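Alternansucrase (Leuconostoc mesenteroides, PDB 6HVG) is a glycoside hydrolase family 70 enzyme whose TIM-barrel-related catalytic domain is accompanied by repeats of the choline-binding and cell-wall-binding type. Local coordinates at residues V824-M829 with G834-K839; N274-F279 with N289-N294; I1316-G1319 with W1323-F1326; G190-F195 with N205-N210. One frame throughout, in Å; residues are numbered along the deposited sequence.

Contact 1 of 4, residues V824-M829 with G834-K839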
loop_
_atom_site.group_PDB
_atom_site.type_symbol
_atom_site.label_atom_id
_atom_site.label_comp_id
_atom_site.label_asym_id
_atom_site.label_seq_id
_atom_site.Cartn_x
_atom_site.Cartn_y
_atom_site.Cartn_z
ATOM N N VAL A 824 -22.585 3.333 12.639
ATOM C CA VAL A 824 -22.714 1.894 12.652
ATOM C C VAL A 824 -22.418 1.302 11.271
ATOM O O VAL A 824 -22.934 1.775 10.238
ATOM C CB VAL A 824 -24.132 1.476 13.070
ATOM C CG1 VAL A 824 -24.251 -0.039 13.081
ATOM C CG2 VAL A 824 -24.477 2.044 14.436
ATOM N N TYR A 825 -21.592 0.262 11.260
ATOM C CA TYR A 825 -21.110 -0.331 10.011
ATOM C C TYR A 825 -22.009 -1.488 9.603
ATOM O O TYR A 825 -22.180 -2.447 10.345
ATOM C CB TYR A 825 -19.636 -0.799 10.191
ATOM C CG TYR A 825 -19.031 -1.525 9.000
ATOM C CD1 TYR A 825 -19.192 -1.048 7.710
ATOM C CD2 TYR A 825 -18.302 -2.705 9.162
ATOM C CE1 TYR A 825 -18.643 -1.721 6.624
ATOM C CE2 TYR A 825 -17.740 -3.371 8.083
ATOM C CZ TYR A 825 -17.919 -2.879 6.821
ATOM O OH TYR A 825 -17.389 -3.547 5.749
ATOM N N TYR A 826 -22.548 -1.393 8.397
ATOM C CA TYR A 826 -23.320 -2.469 7.770
ATOM C C TYR A 826 -22.769 -3.850 8.053
ATOM O O TYR A 826 -23.516 -4.759 8.364
ATOM C CB TYR A 826 -23.338 -2.244 6.244
ATOM C CG TYR A 826 -23.808 -3.429 5.436
ATOM C CD1 TYR A 826 -25.164 -3.633 5.167
ATOM C CD2 TYR A 826 -22.913 -4.340 4.947
ATOM C CE1 TYR A 826 -25.587 -4.694 4.388
ATOM C CE2 TYR A 826 -23.325 -5.409 4.180
ATOM C CZ TYR A 826 -24.665 -5.581 3.903
ATOM O OH TYR A 826 -25.048 -6.657 3.142
ATOM N N GLY A 827 -21.457 -3.995 7.928
ATOM C CA GLY A 827 -20.779 -5.286 8.054
ATOM C C GLY A 827 -20.658 -5.860 9.445
ATOM O O GLY A 827 -20.234 -6.995 9.596
ATOM N N ASP A 828 -21.000 -5.072 10.452
ATOM C CA ASP A 828 -21.188 -5.569 11.807
ATOM C C ASP A 828 -22.636 -5.991 12.044
ATOM O O ASP A 828 -22.927 -6.655 13.037
ATOM C CB ASP A 828 -20.804 -4.492 12.831
ATOM C CG ASP A 828 -19.323 -4.151 12.790
ATOM O OD1 ASP A 828 -18.535 -5.076 12.480
ATOM O OD2 ASP A 828 -18.971 -2.966 13.053
ATOM N N MET A 829 -23.537 -5.587 11.147
ATOM C CA MET A 829 -24.960 -5.913 11.239
ATOM C C MET A 829 -25.355 -7.043 10.282
ATOM O O MET A 829 -26.152 -7.910 10.636
ATOM C CB MET A 829 -25.799 -4.675 10.932
ATOM C CG MET A 829 -25.598 -3.527 11.911
ATOM S SD MET A 829 -26.280 -3.909 13.531
ATOM C CE MET A 829 -28.023 -3.653 13.199
ATOM N N GLY A 834 -21.499 -11.429 -0.464
ATOM C CA GLY A 834 -22.729 -11.913 -1.026
ATOM C C GLY A 834 -23.678 -10.762 -1.235
ATOM O O GLY A 834 -23.270 -9.644 -1.526
ATOM N N GLN A 835 -24.957 -11.046 -1.053
ATOM C CA GLN A 835 -26.031 -10.139 -1.413
ATOM C C GLN A 835 -26.337 -9.153 -0.291
ATOM O O GLN A 835 -26.065 -9.426 0.872
ATOM C CB GLN A 835 -27.264 -10.972 -1.749
ATOM C CG GLN A 835 -27.067 -11.804 -2.996
ATOM C CD GLN A 835 -27.056 -10.964 -4.251
ATOM O OE1 GLN A 835 -26.202 -11.129 -5.105
ATOM N NE2 GLN A 835 -28.023 -10.067 -4.372
ATOM N N TYR A 836 -26.904 -8.004 -0.645
ATOM C CA TYR A 836 -27.152 -6.941 0.334
ATOM C C TYR A 836 -28.196 -7.382 1.324
ATOM O O TYR A 836 -29.292 -7.767 0.933
ATOM C CB TYR A 836 -27.599 -5.644 -0.348
ATOM C CG TYR A 836 -27.664 -4.446 0.585
ATOM C CD1 TYR A 836 -26.523 -3.944 1.191
ATOM C CD2 TYR A 836 -28.868 -3.820 0.867
ATOM C CE1 TYR A 836 -26.581 -2.860 2.035
ATOM C CE2 TYR A 836 -28.931 -2.723 1.708
ATOM C CZ TYR A 836 -27.786 -2.252 2.290
ATOM O OH TYR A 836 -27.852 -1.172 3.137
ATOM N N MET A 837 -27.842 -7.341 2.607
ATOM C CA MET A 837 -28.728 -7.752 3.690
ATOM C C MET A 837 -29.169 -9.210 3.577
ATOM O O MET A 837 -30.261 -9.562 4.012
ATOM C CB MET A 837 -29.939 -6.813 3.748
ATOM C CG MET A 837 -29.873 -5.841 4.907
ATOM S SD MET A 837 -31.049 -4.476 4.744
ATOM C CE MET A 837 -29.810 -3.198 4.974
ATOM N N GLU A 838 -28.319 -10.056 2.997
ATOM C CA GLU A 838 -28.682 -11.455 2.761
ATOM C C GLU A 838 -28.845 -12.224 4.053
ATOM O O GLU A 838 -29.729 -13.086 4.165
ATOM C CB GLU A 838 -27.638 -12.178 1.899
ATOM C CG GLU A 838 -28.046 -13.606 1.547
ATOM C CD GLU A 838 -27.270 -14.186 0.387
ATOM O OE1 GLU A 838 -26.025 -14.272 0.492
ATOM O OE2 GLU A 838 -27.918 -14.560 -0.621
ATOM N N LYS A 839 -27.960 -11.944 5.003
ATOM C CA LYS A 839 -27.944 -12.656 6.252
ATOM C C LYS A 839 -27.369 -11.774 7.345
ATOM O O LYS A 839 -26.307 -11.221 7.176
ATOM C CB LYS A 839 -27.113 -13.935 6.113
ATOM C CG LYS A 839 -27.280 -14.900 7.286
ATOM C CD LYS A 839 -26.274 -16.037 7.250
ATOM C CE LYS A 839 -26.329 -16.853 8.531
ATOM N NZ LYS A 839 -25.196 -17.820 8.597
#
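Tyr826 and Met837 mark the closest backbone approach, with 8.6 Å between their CA atoms, where the bend from strand 821-825 into a weakly bonded helix at about 826-829 faces a type II beta turn from Gln835 to Glu838. The turn is closed by Glu838 N and Gln835 O, 3.2 Å apart. Across the distance between the two backbones the Tyr826 side chain makes the largest share of the contact, met by Tyr836 and Met837; a trans first torsion (chi1 166°) holds it away from its own backbone N, so that the phenol reaches the turn. Its OH receives the hydrogen bond of Met837 N at 2.9 Å and in a nearly straight line (170°), the amide arriving at the hydroxyl edge in the plane of the ring. Next to this bond the Tyr836 ring lies almost parallel to that of Tyr826, the planes only 5° apart. The two rings are slid past one another, however, with centroids 4.9 Å apart, so they overlap little. Met837 adds a looser apolar touch, its CG standing 4.5 Å from Tyr826 CE1. Beyond the pair, Tyr836 runs on to place its own OH at Gly1048 O and packs on Val1066 and Ile1067 of helix 1063-1075, while Tyr826 also touches Tyr1046 of the neighbouring parallel barrel strand. The contact thus pins the loop that follows a barrel strand against that strand's end. The Met837 N-H, which the turn's own closing bond does not use, is satisfied by a phenol oxygen in a largely buried setting of aromatic and aliphatic side chains.

Contact 2 of 4, residues N274-F279 with N289-N294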
loop_
_atom_site.group_PDB
_atom_site.type_symbol
_atom_site.label_atom_id
_atom_site.label_comp_id
_atom_site.label_asym_id
_atom_site.label_seq_id
_atom_site.Cartn_x
_atom_site.Cartn_y
_atom_site.Cartn_z
ATOM N N ASN A 274 47.999 -35.822 4.402
ATOM C CA ASN A 274 49.131 -34.947 4.648
ATOM C C ASN A 274 48.639 -33.495 4.730
ATOM O O ASN A 274 49.093 -32.711 5.561
ATOM C CB ASN A 274 50.142 -35.110 3.517
ATOM C CG ASN A 274 51.431 -34.366 3.777
ATOM O OD1 ASN A 274 51.414 -33.225 4.215
ATOM N ND2 ASN A 274 52.559 -35.008 3.499
ATOM N N LYS A 275 47.621 -33.199 3.935
ATOM C CA LYS A 275 47.217 -31.841 3.588
ATOM C C LYS A 275 46.418 -31.145 4.699
ATOM O O LYS A 275 46.031 -31.739 5.723
ATOM C CB LYS A 275 46.359 -31.896 2.302
ATOM C CG LYS A 275 46.832 -32.990 1.337
ATOM C CD LYS A 275 46.501 -32.763 -0.118
ATOM C CE LYS A 275 47.002 -33.937 -0.959
ATOM N NZ LYS A 275 46.945 -33.623 -2.415
ATOM N N ARG A 276 46.178 -29.865 4.456
ATOM C CA ARG A 276 45.397 -28.992 5.335
ATOM C C ARG A 276 44.323 -28.239 4.554
ATOM O O ARG A 276 44.665 -27.446 3.704
ATOM C CB ARG A 276 46.351 -27.984 5.965
ATOM C CG ARG A 276 45.710 -27.011 6.948
ATOM C CD ARG A 276 46.785 -26.365 7.799
ATOM N NE ARG A 276 46.238 -25.440 8.787
ATOM C CZ ARG A 276 45.710 -25.792 9.951
ATOM N NH1 ARG A 276 45.623 -27.070 10.307
ATOM N NH2 ARG A 276 45.258 -24.851 10.766
ATOM N N ILE A 277 43.045 -28.508 4.814
ATOM C CA ILE A 277 41.970 -27.955 4.005
ATOM C C ILE A 277 41.011 -27.111 4.825
ATOM O O ILE A 277 40.606 -27.509 5.909
ATOM C CB ILE A 277 41.115 -29.099 3.417
ATOM C CG1 ILE A 277 41.966 -30.064 2.596
ATOM C CG2 ILE A 277 39.978 -28.568 2.542
ATOM C CD1 ILE A 277 41.319 -31.414 2.358
ATOM N N TYR A 278 40.581 -25.990 4.276
ATOM C CA TYR A 278 39.611 -25.165 4.956
ATOM C C TYR A 278 38.245 -25.553 4.434
ATOM O O TYR A 278 38.074 -25.808 3.232
ATOM C CB TYR A 278 39.868 -23.688 4.704
ATOM C CG TYR A 278 39.053 -22.787 5.589
ATOM C CD1 TYR A 278 37.788 -22.318 5.207
ATOM C CD2 TYR A 278 39.543 -22.409 6.819
ATOM C CE1 TYR A 278 37.055 -21.482 6.046
ATOM C CE2 TYR A 278 38.820 -21.584 7.665
ATOM C CZ TYR A 278 37.591 -21.115 7.269
ATOM O OH TYR A 278 36.901 -20.293 8.105
ATOM N N PHE A 279 37.273 -25.597 5.338
ATOM C CA PHE A 279 35.909 -25.923 4.968
ATOM C C PHE A 279 34.997 -24.766 5.280
ATOM O O PHE A 279 35.108 -24.159 6.347
ATOM C CB PHE A 279 35.450 -27.172 5.702
ATOM C CG PHE A 279 36.239 -28.388 5.341
ATOM C CD1 PHE A 279 35.844 -29.170 4.283
ATOM C CD2 PHE A 279 37.393 -28.730 6.038
ATOM C CE1 PHE A 279 36.574 -30.276 3.919
ATOM C CE2 PHE A 279 38.131 -29.846 5.684
ATOM C CZ PHE A 279 37.722 -30.619 4.612
ATOM N N ASN A 289 41.722 -20.864 1.196
ATOM C CA ASN A 289 41.739 -19.938 2.299
ATOM C C ASN A 289 43.160 -19.607 2.674
ATOM O O ASN A 289 44.119 -20.309 2.313
ATOM C CB ASN A 289 41.003 -20.525 3.506
ATOM C CG ASN A 289 40.409 -19.469 4.420
ATOM O OD1 ASN A 289 40.001 -18.397 3.966
ATOM N ND2 ASN A 289 40.367 -19.759 5.709
ATOM N N THR A 290 43.295 -18.501 3.391
ATOM C CA THR A 290 44.589 -18.044 3.857
ATOM C C THR A 290 44.581 -18.024 5.363
ATOM O O THR A 290 43.571 -17.728 5.983
ATOM C CB THR A 290 44.885 -16.633 3.330
ATOM O OG1 THR A 290 43.907 -15.708 3.845
ATOM C CG2 THR A 290 44.843 -16.623 1.796
ATOM N N GLU A 291 45.717 -18.343 5.946
ATOM C CA GLU A 291 45.869 -18.232 7.381
ATOM C C GLU A 291 47.215 -17.603 7.638
ATOM O O GLU A 291 48.087 -17.572 6.759
ATOM C CB GLU A 291 45.779 -19.604 8.039
ATOM C CG GLU A 291 47.023 -20.450 7.860
ATOM C CD GLU A 291 46.823 -21.880 8.306
ATOM O OE1 GLU A 291 46.126 -22.069 9.325
ATOM O OE2 GLU A 291 47.358 -22.801 7.635
ATOM N N ILE A 292 47.382 -17.129 8.863
ATOM C CA ILE A 292 48.625 -16.482 9.241
ATOM C C ILE A 292 49.515 -17.495 9.969
ATOM O O ILE A 292 49.216 -17.928 11.074
ATOM C CB ILE A 292 48.407 -15.156 10.014
ATOM C CG1 ILE A 292 49.713 -14.719 10.691
ATOM C CG2 ILE A 292 47.263 -15.269 11.014
ATOM C CD1 ILE A 292 49.762 -13.241 11.014
ATOM N N ILE A 293 50.587 -17.899 9.304
ATOM C CA ILE A 293 51.568 -18.812 9.872
ATOM C C ILE A 293 52.765 -17.966 10.267
ATOM O O ILE A 293 53.246 -17.155 9.468
ATOM C CB ILE A 293 52.010 -19.866 8.841
ATOM C CG1 ILE A 293 50.823 -20.756 8.440
ATOM C CG2 ILE A 293 53.173 -20.687 9.374
ATOM C CD1 ILE A 293 50.014 -21.261 9.621
ATOM N N ASN A 294 53.254 -18.171 11.490
ATOM C CA ASN A 294 54.223 -17.275 12.101
ATOM C C ASN A 294 53.632 -15.863 12.014
ATOM O O ASN A 294 52.508 -15.632 12.507
ATOM C CB ASN A 294 55.601 -17.430 11.436
ATOM C CG ASN A 294 56.139 -18.858 11.529
ATOM O OD1 ASN A 294 55.750 -19.637 12.401
ATOM N ND2 ASN A 294 57.045 -19.200 10.628
#
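Arg276 and Glu291 join side-on: the guanidinium presents NE and NH2 along one edge to both carboxylate oxygens. NE lies 3.1 Å from Glu291 OE2 and NH2 lies 3.3 Å from Glu291 OE1, each oxygen using its syn lone pair, while a weak third bond links NE to OE1. The two flat groups are nearly coplanar, 9° apart. Arg276 reaches out with its chain extended from CG to NE; Glu291 places CG between its backbone N and carbonyl carbon (chi1 75°) and then stretches out to meet it. Both charges have second partners, Asp271 at Arg276 NH1 and Arg300 at Glu291 OE2, so the bridge belongs to a chain of alternating charges.

The two segments lie on adjacent strands, 277-279 and 286-293, of a four-stranded antiparallel meander, a beta-hairpin element in keeping with the choline-binding repeats of this region. Their CA atoms are closest, at 6.2 Å, between Tyr278 and Asn289. Here the amide of Asn289 approaches a face of the Tyr278 ring: ND2 sits 2.9 Å above the ring plane, displaced toward the rim near CD2 and CE2, and the amide and ring planes are inclined at 49°. CB of Asn289 and CB of Tyr278 also touch, at 3.6 Å. The other end of the amide is held from outside, OD1 accepting Val315 N, and Phe269 meets the Tyr278 ring edge-to-face.

Contact 3 of 4, residues I1316-G1319 with W1323-F1326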
loop_
_atom_site.group_PDB
_atom_site.type_symbol
_atom_site.label_atom_id
_atom_site.label_comp_id
_atom_site.label_asym_id
_atom_site.label_seq_id
_atom_site.Cartn_x
_atom_site.Cartn_y
_atom_site.Cartn_z
ATOM N N ILE A 1316 26.687 8.601 -24.074
ATOM C CA ILE A 1316 26.468 7.618 -25.140
ATOM C C ILE A 1316 27.130 6.317 -24.745
ATOM O O ILE A 1316 28.252 6.306 -24.206
ATOM C CB ILE A 1316 27.088 8.071 -26.487
ATOM C CG1 ILE A 1316 26.394 9.317 -27.037
ATOM C CG2 ILE A 1316 27.012 6.956 -27.522
ATOM C CD1 ILE A 1316 24.984 9.086 -27.578
ATOM N N GLU A 1317 26.425 5.228 -25.007
ATOM C CA GLU A 1317 26.924 3.893 -24.699
ATOM C C GLU A 1317 27.232 3.143 -25.987
ATOM O O GLU A 1317 26.388 3.086 -26.871
ATOM C CB GLU A 1317 25.871 3.113 -23.906
ATOM C CG GLU A 1317 26.340 1.737 -23.457
ATOM C CD GLU A 1317 25.262 0.909 -22.798
ATOM O OE1 GLU A 1317 24.081 1.308 -22.849
ATOM O OE2 GLU A 1317 25.621 -0.141 -22.209
ATOM N N ASP A 1318 28.410 2.538 -26.071
ATOM C CA ASP A 1318 28.766 1.779 -27.258
ATOM C C ASP A 1318 28.220 0.359 -27.206
ATOM O O ASP A 1318 27.545 -0.017 -26.265
ATOM C CB ASP A 1318 30.300 1.841 -27.535
ATOM C CG ASP A 1318 31.137 0.932 -26.631
ATOM O OD1 ASP A 1318 30.652 -0.121 -26.166
ATOM O OD2 ASP A 1318 32.311 1.277 -26.424
ATOM N N GLY A 1319 28.531 -0.423 -28.224
ATOM C CA GLY A 1319 28.044 -1.786 -28.353
ATOM C C GLY A 1319 28.634 -2.776 -27.366
ATOM O O GLY A 1319 28.014 -3.781 -27.076
ATOM N N TRP A 1323 30.659 3.469 -21.565
ATOM C CA TRP A 1323 29.964 4.748 -21.598
ATOM C C TRP A 1323 30.921 5.876 -21.868
ATOM O O TRP A 1323 32.071 5.852 -21.416
ATOM C CB TRP A 1323 29.235 5.004 -20.275
ATOM C CG TRP A 1323 27.953 4.261 -20.166
ATOM C CD1 TRP A 1323 27.783 2.973 -19.718
ATOM C CD2 TRP A 1323 26.655 4.734 -20.530
ATOM N NE1 TRP A 1323 26.461 2.638 -19.759
ATOM C CE2 TRP A 1323 25.741 3.698 -20.247
ATOM C CE3 TRP A 1323 26.166 5.947 -21.034
ATOM C CZ2 TRP A 1323 24.375 3.819 -20.493
ATOM C CZ3 TRP A 1323 24.790 6.073 -21.254
ATOM C CH2 TRP A 1323 23.919 5.011 -20.989
ATOM N N TYR A 1324 30.425 6.878 -22.596
ATOM C CA TYR A 1324 31.193 8.073 -22.962
ATOM C C TYR A 1324 30.366 9.338 -22.749
ATOM O O TYR A 1324 29.134 9.292 -22.788
ATOM C CB TYR A 1324 31.581 7.988 -24.439
ATOM C CG TYR A 1324 32.276 6.698 -24.797
ATOM C CD1 TYR A 1324 31.546 5.584 -25.163
ATOM C CD2 TYR A 1324 33.654 6.597 -24.747
ATOM C CE1 TYR A 1324 32.164 4.402 -25.476
ATOM C CE2 TYR A 1324 34.290 5.424 -25.066
ATOM C CZ TYR A 1324 33.546 4.331 -25.427
ATOM O OH TYR A 1324 34.188 3.157 -25.726
ATOM N N TYR A 1325 31.044 10.461 -22.527
ATOM C CA TYR A 1325 30.379 11.756 -22.523
ATOM C C TYR A 1325 30.919 12.643 -23.660
ATOM O O TYR A 1325 32.124 12.804 -23.819
ATOM C CB TYR A 1325 30.579 12.463 -21.184
ATOM C CG TYR A 1325 29.977 13.822 -21.191
ATOM C CD1 TYR A 1325 28.599 13.991 -21.279
ATOM C CD2 TYR A 1325 30.760 14.949 -21.166
ATOM C CE1 TYR A 1325 28.039 15.249 -21.340
ATOM C CE2 TYR A 1325 30.199 16.208 -21.222
ATOM C CZ TYR A 1325 28.848 16.343 -21.319
ATOM O OH TYR A 1325 28.283 17.591 -21.346
ATOM N N PHE A 1326 30.004 13.207 -24.440
ATOM C CA PHE A 1326 30.343 14.115 -25.509
ATOM C C PHE A 1326 29.963 15.531 -25.105
ATOM O O PHE A 1326 28.798 15.791 -24.780
ATOM C CB PHE A 1326 29.622 13.706 -26.821
ATOM C CG PHE A 1326 30.168 12.452 -27.425
ATOM C CD1 PHE A 1326 29.846 11.232 -26.897
ATOM C CD2 PHE A 1326 31.037 12.497 -28.495
ATOM C CE1 PHE A 1326 30.366 10.073 -27.431
ATOM C CE2 PHE A 1326 31.559 11.341 -29.034
ATOM C CZ PHE A 1326 31.227 10.127 -28.501
#
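An antiparallel beta hairpin of a putative cell wall binding repeat is formed by strands 1314-1317 and 1323-1326, with Ile1316 facing Tyr1324 as a hydrogen-bonded pair and Glu1317 facing Trp1323 as a non-hydrogen-bonded one. Reciprocal backbone bonds fix this register: Ile1316 N to Tyr1324 O and Tyr1324 N to Ile1316 O, both 2.8 Å. On the face that carries Glu1317 and Trp1323, the glutamate lies across the indole. The backbone puts CB over the Trp1323 six-membered ring, 3.7 Å from its centroid and 9° from its normal, a CH-pi contact. With CG trans to the backbone N (chi1 -176°), the extended chain carries CG and CD on along the indole toward NE1 and CE2. The carboxylate tilts only 18° from the indole plane, with OE1 3.5 Å from Trp1323 CZ2. Arg1366 makes a cation-pi contact with the same indole. On the other face Ile1316 offers CG1 to Phe1326 CD1 at 4.0 Å, the two side chains crossing at about a right angle, and Tyr1303 of strand 1301-1304 packs on both. Near the connecting loop the Tyr1324 hydroxyl donates to Asp1318 OD2 at 2.7 Å; the carboxylate stands at the edge of the phenol ring and receives the bond nearly head-on to its C-O bond. Asn1322 ND2 donates to the same oxygen. Two donors on one largely buried carboxylate oxygen would be expected to favour its ionised form, and they tie a loop residue and a residue of strand 1323-1326 to the acceptor at the end of the first strand.

Contact 4 of 4, residues G190-F195 with N205-N210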
loop_
_atom_site.group_PDB
_atom_site.type_symbol
_atom_site.label_atom_id
_atom_site.label_comp_id
_atom_site.label_asym_id
_atom_site.label_seq_id
_atom_site.Cartn_x
_atom_site.Cartn_y
_atom_site.Cartn_z
ATOM N N GLY A 190 5.660 -46.945 14.305
ATOM C CA GLY A 190 7.032 -47.306 13.964
ATOM C C GLY A 190 7.952 -46.101 13.908
ATOM O O GLY A 190 9.094 -46.208 13.472
ATOM N N LYS A 191 7.466 -44.947 14.352
ATOM C CA LYS A 191 8.165 -43.688 14.146
ATOM C C LYS A 191 8.851 -43.160 15.411
ATOM O O LYS A 191 8.308 -43.214 16.497
ATOM C CB LYS A 191 7.186 -42.643 13.594
ATOM C CG LYS A 191 6.448 -43.077 12.324
ATOM C CD LYS A 191 7.404 -43.604 11.254
ATOM C CE LYS A 191 6.844 -43.460 9.841
ATOM N NZ LYS A 191 5.420 -43.850 9.699
ATOM N N HIS A 192 10.063 -42.654 15.228
ATOM C CA HIS A 192 10.846 -42.009 16.267
ATOM C C HIS A 192 10.807 -40.515 15.960
ATOM O O HIS A 192 11.569 -40.024 15.142
ATOM C CB HIS A 192 12.280 -42.551 16.215
ATOM C CG HIS A 192 13.045 -42.395 17.489
ATOM N ND1 HIS A 192 12.635 -42.967 18.678
ATOM C CD2 HIS A 192 14.228 -41.788 17.749
ATOM C CE1 HIS A 192 13.514 -42.688 19.623
ATOM N NE2 HIS A 192 14.489 -41.973 19.087
ATOM N N ILE A 193 9.897 -39.797 16.605
ATOM C CA ILE A 193 9.660 -38.389 16.258
ATOM C C ILE A 193 10.153 -37.435 17.345
ATOM O O ILE A 193 9.739 -37.533 18.495
ATOM C CB ILE A 193 8.164 -38.113 16.004
ATOM C CG1 ILE A 193 7.493 -39.325 15.325
ATOM C CG2 ILE A 193 8.008 -36.845 15.181
ATOM C CD1 ILE A 193 5.995 -39.196 15.191
ATOM N N TYR A 194 11.047 -36.526 16.964
ATOM C CA TYR A 194 11.480 -35.431 17.841
ATOM C C TYR A 194 10.490 -34.305 17.738
ATOM O O TYR A 194 9.919 -34.069 16.673
ATOM C CB TYR A 194 12.871 -34.900 17.443
ATOM C CG TYR A 194 13.401 -33.754 18.294
ATOM C CD1 TYR A 194 13.542 -32.473 17.757
ATOM C CD2 TYR A 194 13.759 -33.952 19.642
ATOM C CE1 TYR A 194 14.032 -31.421 18.524
ATOM C CE2 TYR A 194 14.245 -32.903 20.418
ATOM C CZ TYR A 194 14.378 -31.634 19.855
ATOM O OH TYR A 194 14.862 -30.583 20.604
ATOM N N PHE A 195 10.307 -33.606 18.852
ATOM C CA PHE A 195 9.455 -32.435 18.902
ATOM C C PHE A 195 10.300 -31.226 19.380
ATOM O O PHE A 195 11.181 -31.377 20.238
ATOM C CB PHE A 195 8.264 -32.738 19.803
ATOM C CG PHE A 195 7.419 -33.916 19.342
ATOM C CD1 PHE A 195 6.221 -33.716 18.664
ATOM C CD2 PHE A 195 7.796 -35.222 19.625
ATOM C CE1 PHE A 195 5.436 -34.793 18.268
ATOM C CE2 PHE A 195 7.016 -36.303 19.223
ATOM C CZ PHE A 195 5.841 -36.087 18.536
ATOM N N ASN A 205 15.736 -34.383 13.702
ATOM C CA ASN A 205 16.834 -34.361 14.635
ATOM C C ASN A 205 17.639 -35.648 14.544
ATOM O O ASN A 205 17.266 -36.596 13.844
ATOM C CB ASN A 205 16.301 -34.164 16.069
ATOM C CG ASN A 205 17.233 -33.345 16.939
ATOM O OD1 ASN A 205 18.316 -32.959 16.532
ATOM N ND2 ASN A 205 16.803 -33.081 18.152
ATOM N N VAL A 206 18.744 -35.656 15.276
ATOM C CA VAL A 206 19.603 -36.803 15.409
ATOM C C VAL A 206 19.525 -37.256 16.852
ATOM O O VAL A 206 19.703 -36.458 17.763
ATOM C CB VAL A 206 21.047 -36.414 15.085
ATOM C CG1 VAL A 206 21.945 -37.628 15.121
ATOM C CG2 VAL A 206 21.106 -35.734 13.731
ATOM N N ASP A 207 19.242 -38.535 17.058
ATOM C CA ASP A 207 19.234 -39.120 18.375
ATOM C C ASP A 207 20.404 -40.096 18.454
ATOM O O ASP A 207 20.681 -40.824 17.494
ATOM C CB ASP A 207 17.902 -39.850 18.593
ATOM C CG ASP A 207 17.565 -40.075 20.070
ATOM O OD1 ASP A 207 18.386 -39.765 20.955
ATOM O OD2 ASP A 207 16.458 -40.581 20.350
ATOM N N ILE A 208 21.105 -40.117 19.584
ATOM C CA ILE A 208 22.044 -41.206 19.852
ATOM C C ILE A 208 21.158 -42.349 20.330
ATOM O O ILE A 208 20.490 -42.234 21.372
ATOM C CB ILE A 208 23.119 -40.856 20.909
ATOM C CG1 ILE A 208 23.796 -39.499 20.633
ATOM C CG2 ILE A 208 24.177 -41.928 20.969
ATOM C CD1 ILE A 208 24.381 -39.314 19.257
ATOM N N VAL A 209 21.074 -43.400 19.518
ATOM C CA VAL A 209 20.236 -44.565 19.818
ATOM C C VAL A 209 21.165 -45.701 20.090
ATOM O O VAL A 209 22.025 -45.994 19.281
ATOM C CB VAL A 209 19.299 -44.948 18.652
ATOM C CG1 VAL A 209 18.273 -45.969 19.107
ATOM C CG2 VAL A 209 18.603 -43.703 18.076
ATOM N N ASN A 210 21.002 -46.326 21.244
ATOM C CA ASN A 210 21.990 -47.260 21.717
ATOM C C ASN A 210 23.327 -46.564 21.546
ATOM O O ASN A 210 23.451 -45.422 21.972
ATOM C CB ASN A 210 21.847 -48.572 20.981
ATOM C CG ASN A 210 20.473 -49.226 21.234
ATOM O OD1 ASN A 210 20.122 -49.549 22.368
ATOM N ND2 ASN A 210 19.698 -49.427 20.170
#
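His192 is hydrogen-bonded to a carboxylate at each ring nitrogen, and the one at NE2 comes from a different two-stranded sheet. Asp207 OD2 lies 2.7 Å from His192 NE2 with an N-H...O angle of 164°, close to the plane of the imidazole, and it is the anti lone pair, pointing away from the other oxygen, that takes the bond. Ring and carboxylate are nearly coplanar although the two side chains cross at about a right angle. His192 owes this reach to a first torsion that carries CG far from its backbone N (chi1 -158°). At the opposite nitrogen, ND1 pairs with Asp187 of strand 185-188, while Phe185 stacks on the imidazole.

Farther along, the strands approach most closely, with 6.3 Å between the CA atoms of Tyr194 and Asn205. The amide of Asn205 stands over the phenol: ND2 is 3.1 Å above the ring plane and near its centre, the amide plane inclined by 61°. Asn205 CB also rests against the ring, 3.6 Å from Tyr194 CD1. ND2 is bonded to Ser231 OG, and OD1 receives a weak bond from Val206 N, so the amide is oriented from both ends above the ring. Strands 191-194 and 205-209 each belong to their own hairpin, in keeping with the succession of hairpins expected of choline-binding repeats, and this contact links one to the next. With acid groups at both nitrogens, the imidazole is probably drawn toward its protonated, positively charged form, which would give the link a partly ionic character.

Contact 1 lies in the family 70 region, at the end of a strand of the parallel barrel sheet, whereas contacts 2, 3 and 4 lie among the hairpins of the choline-binding and cell-wall-binding type. Contacts 4 and 2 repeat one scheme, an asparagine over a tyrosine beside a charged or polar pair, at corresponding positions of two repeats; their centres are 37 Å apart and their nearest atoms about 19 Å. Contact 3, a hairpin near the far end of the chain, is centred 46 Å from contact 2 and 63 Å from contact 1, and none of the four touches another. The calcium ion is bound by Glu575, Asp581, Asn625 and Asp1159, none of which takes part in these contacts.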